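Local coordinates for CAS6A (Thermus thermophilus, PDB 4C97), which probably acts as a Cas6-family endoribonuclease that recognises and cleaves CRISPR RNA in antiviral defence, at residues Pro205-Glu209 with Glu210-Trp214. The protein carries 1 engineered substitution. Numbering follows the deposited sequence.
Sequences PRATE and EEALW
T208 and E211 form a capping box at the N-terminus of helix 209-225, where the loop leaving strand 199-203 turns into the helix. T208 is the N-cap, and the two residues exchange side-chain-to-backbone hydrogen bonds. In one direction, E211 N donates to T208 OG1 at 3.0 Å, with an N-H...O angle of 164°. In the other, T208 N donates to E211 OE1, also at 3.0 Å and almost as straight, but it reaches the oxygen from above the carboxylate plane, 55° out of it. The chi1 of 67° sets T208 OG1 between its own N and carbonyl carbon, where it can accept from E211 N, and leaves CG2 against the E211 carboxylate, 3.8 Å from E211 CD. The E211 chain, extended beyond CG, crosses the threonine side chain at a slant, with E211 CG 3.2 Å from T208 OG1. Backbone bonds take over as the helix proper starts: A212 N donates to T208 O and L213 N to E209 O, followed by W214 N to E210 O. Apolar contact is slight, with A207 CB meeting A212 CB at 4.0 Å on the buried side of the turn, near P118 and R120. R174 of helix 165-174 forms a salt bridge through NH2 with E211 OE1, and its NE hydrogen-bonds to P205 O in the preceding loop. That oxygen of E211 therefore serves both the cap and the arginine, which would be expected to stabilise its negative charge. On the exposed side, a water lies 2.8 Å from T208 OG1 and donates a hydrogen bond to E210 OE1, linking the capping hydroxyl to the extended side chain of E210.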
# COMPACT_ATOMS: atom_id res chain seq x y z
N PRO A 205 6.26 19.93 -12.26
CA PRO A 205 6.49 20.88 -13.34
C PRO A 205 7.68 20.48 -14.17
O PRO A 205 8.71 20.06 -13.62
CB PRO A 205 6.78 22.20 -12.61
CG PRO A 205 6.19 22.02 -11.26
CD PRO A 205 6.32 20.57 -10.93
N ARG A 206 7.54 20.68 -15.47
CA ARG A 206 8.58 20.43 -16.47
C ARG A 206 9.24 19.07 -16.32
O ARG A 206 10.44 18.93 -16.56
CB ARG A 206 9.66 21.52 -16.41
CG ARG A 206 9.12 22.94 -16.55
CD ARG A 206 8.76 23.33 -18.01
NE ARG A 206 9.90 23.44 -18.93
CZ ARG A 206 10.20 22.58 -19.90
NH1 ARG A 206 9.47 21.48 -20.10
NH2 ARG A 206 11.25 22.80 -20.68
N ALA A 207 8.46 18.06 -15.94
CA ALA A 207 9.01 16.71 -15.87
C ALA A 207 9.59 16.29 -17.20
O ALA A 207 8.97 16.44 -18.25
CB ALA A 207 7.93 15.71 -15.46
N THR A 208 10.78 15.70 -17.16
CA THR A 208 11.28 14.97 -18.32
C THR A 208 10.41 13.73 -18.53
O THR A 208 9.66 13.35 -17.63
CB THR A 208 12.70 14.52 -18.12
OG1 THR A 208 12.74 13.54 -17.08
CG2 THR A 208 13.60 15.69 -17.75
N GLU A 209 10.53 13.08 -19.68
CA GLU A 209 9.78 11.84 -19.91
C GLU A 209 10.14 10.81 -18.83
O GLU A 209 9.26 10.19 -18.26
CB GLU A 209 10.05 11.24 -21.29
CG GLU A 209 9.22 9.95 -21.56
CD GLU A 209 9.39 9.38 -22.96
OE1 GLU A 209 10.13 9.96 -23.78
OE2 GLU A 209 8.77 8.33 -23.25
N GLU A 210 11.43 10.66 -18.55
CA GLU A 210 11.90 9.70 -17.56
C GLU A 210 11.29 9.99 -16.17
O GLU A 210 10.79 9.10 -15.46
CB GLU A 210 13.42 9.72 -17.50
CG GLU A 210 14.02 8.75 -16.50
CD GLU A 210 15.54 8.81 -16.44
OE1 GLU A 210 16.11 9.89 -16.67
OE2 GLU A 210 16.16 7.75 -16.16
N GLU A 211 11.33 11.25 -15.78
CA GLU A 211 10.75 11.66 -14.50
C GLU A 211 9.25 11.38 -14.40
O GLU A 211 8.76 10.91 -13.37
CB GLU A 211 11.02 13.15 -14.28
CG GLU A 211 12.50 13.46 -13.94
CD GLU A 211 12.86 14.94 -14.05
OE1 GLU A 211 11.96 15.75 -14.36
OE2 GLU A 211 14.05 15.28 -13.85
N ALA A 212 8.53 11.70 -15.48
CA ALA A 212 7.09 11.48 -15.52
C ALA A 212 6.76 9.97 -15.49
O ALA A 212 5.78 9.53 -14.88
CB ALA A 212 6.49 12.16 -16.77
N LEU A 213 7.61 9.18 -16.15
CA LEU A 213 7.46 7.73 -16.05
C LEU A 213 7.65 7.20 -14.62
O LEU A 213 6.84 6.40 -14.12
CB LEU A 213 8.40 7.01 -17.00
CG LEU A 213 8.04 5.55 -17.16
CD1 LEU A 213 6.71 5.40 -17.88
CD2 LEU A 213 9.16 4.80 -17.89
N TRP A 214 8.74 7.63 -13.97
CA TRP A 214 8.95 7.27 -12.58
C TRP A 214 7.78 7.71 -11.70
O TRP A 214 7.32 6.97 -10.83
CB TRP A 214 10.27 7.86 -12.08
CG TRP A 214 11.43 6.95 -12.35
CD1 TRP A 214 12.24 6.94 -13.46
CD2 TRP A 214 11.89 5.87 -11.52
NE1 TRP A 214 13.18 5.94 -13.36
CE2 TRP A 214 12.98 5.26 -12.18
CE3 TRP A 214 11.47 5.36 -10.28
CZ2 TRP A 214 13.67 4.19 -11.64
CZ3 TRP A 214 12.16 4.29 -9.74
CH2 TRP A 214 13.25 3.72 -10.42
O HOH W 1 15.35 12.58 -16.58